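PDB 4JGA: 3-oxoacyl-[acyl-carrier-protein] synthase 2 from Rickettsia rickettsii, which probably catalyses the condensation of malonyl-acyl carrier protein with a growing acyl chain, the chain-lengthening step of bacterial fatty acid synthesis. Local coordinates for residues M319-N324 with K411-L416; A340-F345 with V398-V403. One frame throughout, in Å; residues are numbered along the deposited sequence.

How the contacts relate
Both contacts belong to the C-terminal part of the chain. Residues 319-324 lead into the short strand 322-324; the chain then forms helix 331-345, whose last turns supply one half of contact 2, and crosses by way of strand 353-355 and helix 368-382 to the loop 398-403, which closes contact 2. Only afterwards does it reach 411-416 and the parallel neighbour of strand 322-324, closing contact 1, so the shorter loop lies wholly within the longer one. Contact 1 joins two strands inside the sheet, while contact 2 ties the covering helix to a peripheral loop. Phe345 connects them, packing its ring against Ile320, Ile323 and Leu416; Val341 also touches Ile323.

Contact 1 (M319-N324 with K411-L416); sequences MIDYIN and KIDYVL. With NA (sodium ion), chain E; K (potassium ion), chain C.
Strand 322-324 and the start of strand 414-421 run parallel in the mixed sheet of the thiolase fold, and the carboxylate of Asp321 secures their entrance. With CG beside its own backbone N (chi1 -63°), this short acid reaches the loop 411-413 and the first residue of the next strand. There Asp321 OD2 takes the N-H of Asp413 on its anti lone pair at 2.8 Å in a nearly straight bond, and that of Tyr414 from above the carboxylate plane. Lys411 bends back so that NZ meets Asp321 OD1 at 3.0 Å on the syn side, a salt bridge between side chains that cross obliquely. OD1 also binds the sodium ion, as does Asp318 O; the two positive charges would favour the ionised acid. In return, Asp321 N donates to Tyr414 O at 2.9 Å.

Farther along, Leu416 N bonds to Tyr322 O, and Asn324 N to Leu416 O. On one face Tyr322 and Val415 lie side by side, CD2 to CG1 3.8 Å, and the phenol OH reaches Ser355. Ile323 and Leu416 share the other face, where Ile320, from the preceding loop, crosses Leu416 obliquely with CD1 against CB, an aliphatic fit under helix 331-345. Met319 runs alongside Tyr414, its bent chain bringing CE to 3.4 Å from OH. At the far end Asn324 grips the potassium ion twice, O and OD1 each 2.7 Å away.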
ATOM      1  N   MET A 319     -27.055 -14.847 -11.192  1.00 17.54           N
ATOM      2  CA  MET A 319     -26.016 -15.737 -11.670  1.00 17.35           C
ATOM      3  C   MET A 319     -25.027 -16.176 -10.565  1.00 16.32           C
ATOM      4  O   MET A 319     -24.379 -17.203 -10.704  1.00 16.34           O
ATOM      5  CB  MET A 319     -25.272 -15.106 -12.854  1.00 17.53           C
ATOM      6  CG  MET A 319     -26.110 -15.072 -14.135  1.00 18.88           C
ATOM      7  SD  MET A 319     -25.386 -14.042 -15.423  1.00 19.40           S
ATOM      8  CE  MET A 319     -23.926 -15.025 -15.813  1.00 19.01           C
ATOM      9  N   ILE A 320     -24.876 -15.382  -9.504  1.00 15.41           N
ATOM     10  CA  ILE A 320     -24.008 -15.739  -8.384  1.00 14.57           C
ATOM     11  C   ILE A 320     -24.557 -17.012  -7.736  1.00 14.93           C
ATOM     12  O   ILE A 320     -25.765 -17.128  -7.518  1.00 15.52           O
ATOM     13  CB  ILE A 320     -23.968 -14.619  -7.343  1.00 14.02           C
ATOM     14  CG1 ILE A 320     -23.296 -13.374  -7.933  1.00 13.51           C
ATOM     15  CG2 ILE A 320     -23.254 -15.050  -6.078  1.00 13.60           C
ATOM     16  CD1 ILE A 320     -21.858 -13.584  -8.328  1.00 13.03           C
ATOM     17  N   ASP A 321     -23.682 -17.963  -7.422  1.00 14.41           N
ATOM     18  CA  ASP A 321     -24.113 -19.192  -6.679  1.00 14.73           C
ATOM     19  C   ASP A 321     -23.723 -19.184  -5.199  1.00 14.10           C
ATOM     20  O   ASP A 321     -24.443 -19.709  -4.340  1.00 14.31           O
ATOM     21  CB  ASP A 321     -23.519 -20.404  -7.355  1.00 15.03           C
ATOM     22  CG  ASP A 321     -24.016 -20.579  -8.766  1.00 15.72           C
ATOM     23  OD1 ASP A 321     -25.254 -20.520  -8.984  1.00 16.20           O
ATOM     24  OD2 ASP A 321     -23.160 -20.774  -9.664  1.00 15.80           O
ATOM     25  N   TYR A 322     -22.566 -18.587  -4.914  1.00 13.16           N
ATOM     26  CA  TYR A 322     -22.021 -18.593  -3.558  1.00 12.81           C
ATOM     27  C   TYR A 322     -21.318 -17.270  -3.301  1.00 11.96           C
ATOM     28  O   TYR A 322     -20.681 -16.718  -4.208  1.00 11.49           O
ATOM     29  CB  TYR A 322     -21.069 -19.792  -3.331  1.00 12.84           C
ATOM     30  CG  TYR A 322     -20.240 -19.669  -2.072  1.00 12.49           C
ATOM     31  CD1 TYR A 322     -20.836 -19.779  -0.819  1.00 12.79           C
ATOM     32  CD2 TYR A 322     -18.865 -19.404  -2.122  1.00 11.83           C
ATOM     33  CE1 TYR A 322     -20.091 -19.651   0.337  1.00 12.39           C
ATOM     34  CE2 TYR A 322     -18.120 -19.288  -0.956  1.00 11.48           C
ATOM     35  CZ  TYR A 322     -18.744 -19.404   0.263  1.00 11.74           C
ATOM     36  OH  TYR A 322     -18.029 -19.254   1.448  1.00 11.42           O
ATOM     37  N   ILE A 323     -21.472 -16.781  -2.067  1.00 11.67           N
ATOM     38  CA  ILE A 323     -20.879 -15.548  -1.594  1.00 10.91           C
ATOM     39  C   ILE A 323     -20.038 -15.865  -0.364  1.00 10.81           C
ATOM     40  O   ILE A 323     -20.522 -16.430   0.621  1.00 11.05           O
ATOM     41  CB  ILE A 323     -21.941 -14.513  -1.183  1.00 11.03           C
ATOM     42  CG1 ILE A 323     -22.852 -14.213  -2.360  1.00 11.33           C
ATOM     43  CG2 ILE A 323     -21.286 -13.237  -0.615  1.00 10.35           C
ATOM     44  CD1 ILE A 323     -24.047 -13.381  -1.993  1.00 11.66           C
ATOM     45  N   ASN A 324     -18.752 -15.537  -0.457  1.00 10.37           N
ATOM     46  CA  ASN A 324     -17.884 -15.601   0.690  1.00 10.28           C
ATOM     47  C   ASN A 324     -17.890 -14.211   1.298  1.00 10.04           C
ATOM     48  O   ASN A 324     -17.293 -13.260   0.750  1.00  9.79           O
ATOM     49  CB  ASN A 324     -16.464 -16.058   0.324  1.00  9.94           C
ATOM     50  CG  ASN A 324     -15.618 -16.312   1.567  1.00  9.87           C
ATOM     51  OD1 ASN A 324     -15.002 -15.370   2.108  1.00  9.54           O
ATOM     52  ND2 ASN A 324     -15.602 -17.577   2.055  1.00 10.14           N
ATOM     53  N   LYS A 411     -24.156 -26.578  -6.888  1.00 21.19           N
ATOM     54  CA  LYS A 411     -23.622 -26.050  -8.134  1.00 20.99           C
ATOM     55  C   LYS A 411     -23.023 -24.666  -7.876  1.00 19.39           C
ATOM     56  O   LYS A 411     -23.727 -23.758  -7.444  1.00 18.96           O
ATOM     57  CB  LYS A 411     -24.696 -25.954  -9.218  1.00 22.61           C
ATOM     58  CG  LYS A 411     -24.159 -25.476 -10.565  1.00 23.21           C
ATOM     59  CD  LYS A 411     -25.193 -24.643 -11.322  1.00 24.71           C
ATOM     60  CE  LYS A 411     -25.541 -23.294 -10.659  1.00 24.23           C
ATOM     61  NZ  LYS A 411     -25.269 -22.101 -11.532  1.00 24.50           N
ATOM     62  N   ILE A 412     -21.722 -24.535  -8.170  1.00 18.47           N
ATOM     63  CA  ILE A 412     -20.983 -23.289  -7.983  1.00 17.36           C
ATOM     64  C   ILE A 412     -20.138 -22.924  -9.209  1.00 17.42           C
ATOM     65  O   ILE A 412     -19.043 -23.463  -9.413  1.00 17.32           O
ATOM     66  CB  ILE A 412     -20.075 -23.308  -6.741  1.00 16.54           C
ATOM     67  CG1 ILE A 412     -20.890 -23.673  -5.494  1.00 16.82           C
ATOM     68  CG2 ILE A 412     -19.444 -21.927  -6.546  1.00 15.58           C
ATOM     69  CD1 ILE A 412     -20.074 -23.682  -4.218  1.00 16.32           C
ATOM     70  N   ASP A 413     -20.671 -22.006 -10.015  1.00 17.73           N
ATOM     71  CA  ASP A 413     -20.013 -21.535 -11.221  1.00 18.25           C
ATOM     72  C   ASP A 413     -19.591 -20.073 -11.087  1.00 17.39           C
ATOM     73  O   ASP A 413     -18.687 -19.645 -11.771  1.00 17.71           O
ATOM     74  CB  ASP A 413     -20.938 -21.684 -12.416  1.00 19.93           C
ATOM     75  CG  ASP A 413     -21.116 -23.152 -12.845  1.00 21.15           C
ATOM     76  OD1 ASP A 413     -20.251 -24.000 -12.572  1.00 21.10           O
ATOM     77  OD2 ASP A 413     -22.146 -23.450 -13.434  1.00 22.46           O
ATOM     78  N   TYR A 414     -20.285 -19.301 -10.281  1.00 16.64           N
ATOM     79  CA  TYR A 414     -19.912 -17.933 -10.058  1.00 15.86           C
ATOM     80  C   TYR A 414     -19.888 -17.671  -8.570  1.00 14.92           C
ATOM     81  O   TYR A 414     -20.841 -18.017  -7.852  1.00 14.97           O
ATOM     82  CB  TYR A 414     -20.914 -16.975 -10.690  1.00 16.69           C
ATOM     83  CG  TYR A 414     -20.958 -16.974 -12.190  1.00 18.03           C
ATOM     84  CD1 TYR A 414     -21.716 -17.914 -12.902  1.00 19.38           C
ATOM     85  CD2 TYR A 414     -20.278 -16.007 -12.909  1.00 18.24           C
ATOM     86  CE1 TYR A 414     -21.780 -17.878 -14.297  1.00 21.03           C
ATOM     87  CE2 TYR A 414     -20.323 -15.979 -14.292  1.00 19.83           C
ATOM     88  CZ  TYR A 414     -21.064 -16.901 -14.967  1.00 21.26           C
ATOM     89  OH  TYR A 414     -21.074 -16.828 -16.323  1.00 23.38           O
ATOM     90  N   VAL A 415     -18.827 -17.012  -8.122  1.00 14.03           N
ATOM     91  CA  VAL A 415     -18.657 -16.677  -6.716  1.00 13.27           C
ATOM     92  C   VAL A 415     -18.324 -15.201  -6.532  1.00 12.69           C
ATOM     93  O   VAL A 415     -17.547 -14.636  -7.301  1.00 12.64           O
ATOM     94  CB  VAL A 415     -17.539 -17.498  -6.089  1.00 13.01           C
ATOM     95  CG1 VAL A 415     -17.295 -17.052  -4.642  1.00 12.50           C
ATOM     96  CG2 VAL A 415     -17.893 -18.975  -6.142  1.00 13.76           C
ATOM     97  N   LEU A 416     -18.946 -14.593  -5.524  1.00 12.56           N
ATOM     98  CA  LEU A 416     -18.672 -13.234  -5.096  1.00 12.13           C
ATOM     99  C   LEU A 416     -17.980 -13.302  -3.719  1.00 11.61           C
ATOM    100  O   LEU A 416     -18.438 -14.022  -2.819  1.00 11.85           O
ATOM    101  CB  LEU A 416     -19.981 -12.428  -4.968  1.00 13.01           C
ATOM    102  CG  LEU A 416     -19.918 -11.040  -4.328  1.00 12.93           C
ATOM    103  CD1 LEU A 416     -19.226 -10.058  -5.248  1.00 12.71           C
ATOM    104  CD2 LEU A 416     -21.297 -10.513  -4.008  1.00 14.20           C
TER
HETATM  105 NA    NA E 503     -27.236 -18.973  -9.484  1.00  8.31          NA
HETATM  106  K     K C 501     -14.807 -12.681   1.719  1.00  9.08           K
HETATM  107  O   HOH W   1     -28.125 -19.354  -7.105  1.00 21.59           O
HETATM  108  O   HOH W   2     -30.056 -18.757 -10.293  1.00 35.32           O

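Contact 2 (A340-F345 with V398-V403); sequences AVQKLF and VNIDLV
Gln342 extends from the last turns of helix 331-345 and lays the end of its side chain across the backbone and CB of Asn399. The helix is the connection of a beta-alpha-beta crossover in the thiolase fold, joining the parallel strands 322-324 and 353-355, and the loop 398-403 passes along its flank. Glutamine suits this place because it has both the length to carry its amide from the helix to the loop backbone and an amide with an acceptor and a donor. CG stands beside the backbone N (chi1 -69°) and the chain is extended beyond it, so the amide is carried outward from the helix. Gln342 OE1 then receives the N-H of Asn399 at 2.7 Å, in the carbonyl plane and on a lone pair, although the bond is somewhat bent, with 144° at the hydrogen. NE2 donates to Glu397 O, so one amide holds the main chain on both sides of Val398 and its rotation is fixed.

Next to this polar grip the contact turns apolar. Ile400 places CG1 in the crowded position between backbone N and carbonyl carbon (chi1 54°), which brings CG1 to 3.6 Å from Gln342 OE1. Ile400 and Val341 are both buried, and branched aliphatics fill such a seam without needing polar partners; Val341 also rests on Met354 of strand 353-355, while the loop runs on into an Asx turn at Asp401, which is salt-bridged to Lys408. The tip of Ile400 continues towards the helix, the two side chains crossing at about a right angle, and Ile400 CD1 meets Val341 CG1 at 4.0 Å.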
ATOM      1  N   ALA A 340     -27.339  -5.515   3.083  1.00 13.63           N
ATOM      2  CA  ALA A 340     -26.872  -5.177   1.722  1.00 13.37           C
ATOM      3  C   ALA A 340     -26.948  -6.383   0.742  1.00 13.63           C
ATOM      4  O   ALA A 340     -27.415  -6.256  -0.375  1.00 13.76           O
ATOM      5  CB  ALA A 340     -25.448  -4.616   1.755  1.00 12.53           C
ATOM      6  N   VAL A 341     -26.490  -7.550   1.196  1.00 13.86           N
ATOM      7  CA  VAL A 341     -26.604  -8.784   0.423  1.00 14.22           C
ATOM      8  C   VAL A 341     -28.053  -9.139   0.071  1.00 15.27           C
ATOM      9  O   VAL A 341     -28.386  -9.395  -1.088  1.00 15.06           O
ATOM     10  CB  VAL A 341     -25.896  -9.944   1.155  1.00 14.11           C
ATOM     11  CG1 VAL A 341     -26.265 -11.282   0.529  1.00 14.62           C
ATOM     12  CG2 VAL A 341     -24.388  -9.716   1.130  1.00 13.28           C
ATOM     13  N   GLN A 342     -28.936  -9.086   1.062  1.00 16.47           N
ATOM     14  CA  GLN A 342     -30.338  -9.436   0.820  1.00 17.88           C
ATOM     15  C   GLN A 342     -31.042  -8.432  -0.124  1.00 18.75           C
ATOM     16  O   GLN A 342     -31.804  -8.834  -0.995  1.00 18.90           O
ATOM     17  CB  GLN A 342     -31.075  -9.702   2.148  1.00 18.55           C
ATOM     18  CG  GLN A 342     -30.533 -10.984   2.762  1.00 18.72           C
ATOM     19  CD  GLN A 342     -31.179 -11.444   4.044  1.00 19.74           C
ATOM     20  OE1 GLN A 342     -31.153 -12.636   4.347  1.00 20.36           O
ATOM     21  NE2 GLN A 342     -31.726 -10.519   4.820  1.00 20.08           N
ATOM     22  N   LYS A 343     -30.731  -7.149   0.028  1.00 19.34           N
ATOM     23  CA  LYS A 343     -31.241  -6.113  -0.855  1.00 20.82           C
ATOM     24  C   LYS A 343     -30.877  -6.445  -2.283  1.00 20.02           C
ATOM     25  O   LYS A 343     -31.706  -6.404  -3.169  1.00 20.16           O
ATOM     26  CB  LYS A 343     -30.618  -4.754  -0.491  1.00 22.55           C
ATOM     27  CG  LYS A 343     -31.281  -3.518  -1.121  1.00 25.18           C
ATOM     28  CD  LYS A 343     -31.960  -2.725  -0.003  1.00 27.60           C
ATOM     29  CE  LYS A 343     -32.803  -1.553  -0.519  1.00 29.33           C
ATOM     30  NZ  LYS A 343     -34.165  -1.973  -0.904  1.00 31.07           N
ATOM     31  N   LEU A 344     -29.614  -6.795  -2.496  1.00 18.80           N
ATOM     32  CA  LEU A 344     -29.117  -7.059  -3.838  1.00 18.29           C
ATOM     33  C   LEU A 344     -29.567  -8.413  -4.411  1.00 18.55           C
ATOM     34  O   LEU A 344     -29.826  -8.515  -5.634  1.00 18.66           O
ATOM     35  CB  LEU A 344     -27.592  -7.005  -3.789  1.00 17.55           C
ATOM     36  CG  LEU A 344     -26.771  -6.759  -5.024  1.00 17.09           C
ATOM     37  CD1 LEU A 344     -27.282  -5.602  -5.871  1.00 17.21           C
ATOM     38  CD2 LEU A 344     -25.339  -6.497  -4.538  1.00 16.45           C
ATOM     39  N   PHE A 345     -29.686  -9.435  -3.551  1.00 18.11           N
ATOM     40  CA  PHE A 345     -29.847 -10.806  -4.033  1.00 18.44           C
ATOM     41  C   PHE A 345     -31.160 -11.494  -3.735  1.00 20.01           C
ATOM     42  O   PHE A 345     -31.529 -12.435  -4.443  1.00 20.38           O
ATOM     43  CB  PHE A 345     -28.721 -11.685  -3.481  1.00 17.60           C
ATOM     44  CG  PHE A 345     -27.381 -11.390  -4.087  1.00 16.35           C
ATOM     45  CD1 PHE A 345     -27.050 -11.913  -5.327  1.00 16.23           C
ATOM     46  CD2 PHE A 345     -26.461 -10.594  -3.422  1.00 15.39           C
ATOM     47  CE1 PHE A 345     -25.829 -11.629  -5.903  1.00 15.68           C
ATOM     48  CE2 PHE A 345     -25.233 -10.304  -3.988  1.00 14.74           C
ATOM     49  CZ  PHE A 345     -24.904 -10.832  -5.222  1.00 14.78           C
ATOM     50  N   VAL A 398     -32.180 -12.858   9.014  1.00 24.62           N
ATOM     51  CA  VAL A 398     -31.656 -13.816   8.046  1.00 24.32           C
ATOM     52  C   VAL A 398     -32.778 -14.386   7.166  1.00 25.47           C
ATOM     53  O   VAL A 398     -33.788 -14.871   7.684  1.00 26.44           O
ATOM     54  CB  VAL A 398     -30.882 -14.955   8.727  1.00 23.58           C
ATOM     55  CG1 VAL A 398     -30.550 -16.056   7.736  1.00 23.06           C
ATOM     56  CG2 VAL A 398     -29.608 -14.400   9.352  1.00 22.82           C
ATOM     57  N   ASN A 399     -32.608 -14.299   5.845  1.00 25.32           N
ATOM     58  CA  ASN A 399     -33.600 -14.819   4.886  1.00 26.71           C
ATOM     59  C   ASN A 399     -32.973 -15.619   3.772  1.00 25.57           C
ATOM     60  O   ASN A 399     -33.627 -15.906   2.775  1.00 26.49           O
ATOM     61  CB  ASN A 399     -34.328 -13.661   4.213  1.00 28.26           C
ATOM     62  CG  ASN A 399     -35.453 -13.108   5.031  1.00 30.91           C
ATOM     63  OD1 ASN A 399     -36.056 -13.781   5.855  1.00 33.86           O
ATOM     64  ND2 ASN A 399     -35.751 -11.840   4.782  1.00 32.32           N
ATOM     65  N   ILE A 400     -31.699 -15.940   3.898  1.00 23.86           N
ATOM     66  CA  ILE A 400     -31.024 -16.781   2.918  1.00 22.79           C
ATOM     67  C   ILE A 400     -30.253 -17.844   3.652  1.00 21.63           C
ATOM     68  O   ILE A 400     -30.103 -17.783   4.864  1.00 21.49           O
ATOM     69  CB  ILE A 400     -30.043 -15.997   2.018  1.00 22.11           C
ATOM     70  CG1 ILE A 400     -29.057 -15.206   2.859  1.00 21.30           C
ATOM     71  CG2 ILE A 400     -30.816 -15.073   1.092  1.00 22.68           C
ATOM     72  CD1 ILE A 400     -27.947 -14.653   2.002  1.00 20.79           C
ATOM     73  N   ASP A 401     -29.792 -18.827   2.891  1.00 20.87           N
ATOM     74  CA  ASP A 401     -29.013 -19.942   3.409  1.00 20.32           C
ATOM     75  C   ASP A 401     -27.565 -19.489   3.719  1.00 18.82           C
ATOM     76  O   ASP A 401     -26.805 -19.162   2.817  1.00 18.01           O
ATOM     77  CB  ASP A 401     -29.025 -21.066   2.379  1.00 20.54           C
ATOM     78  CG  ASP A 401     -28.468 -22.364   2.912  1.00 20.86           C
ATOM     79  OD1 ASP A 401     -27.725 -22.373   3.918  1.00 20.18           O
ATOM     80  OD2 ASP A 401     -28.806 -23.392   2.297  1.00 21.70           O
ATOM     81  N   LEU A 402     -27.209 -19.472   5.000  1.00 18.48           N
ATOM     82  CA  LEU A 402     -25.879 -19.057   5.454  1.00 17.52           C
ATOM     83  C   LEU A 402     -24.982 -20.253   5.726  1.00 17.54           C
ATOM     84  O   LEU A 402     -23.912 -20.127   6.361  1.00 17.03           O
ATOM     85  CB  LEU A 402     -25.970 -18.184   6.699  1.00 17.40           C
ATOM     86  CG  LEU A 402     -26.637 -16.819   6.507  1.00 17.36           C
ATOM     87  CD1 LEU A 402     -26.765 -16.077   7.839  1.00 17.47           C
ATOM     88  CD2 LEU A 402     -25.928 -15.964   5.449  1.00 16.40           C
ATOM     89  N   VAL A 403     -25.405 -21.414   5.232  1.00 18.11           N
ATOM     90  CA  VAL A 403     -24.585 -22.625   5.316  1.00 18.28           C
ATOM     91  C   VAL A 403     -24.183 -22.847   6.770  1.00 18.44           C
ATOM     92  O   VAL A 403     -23.011 -23.080   7.077  1.00 18.01           O
ATOM     93  CB  VAL A 403     -23.308 -22.532   4.429  1.00 17.49           C
ATOM     94  CG1 VAL A 403     -22.731 -23.937   4.175  1.00 17.90           C
ATOM     95  CG2 VAL A 403     -23.591 -21.889   3.085  1.00 17.14           C
TER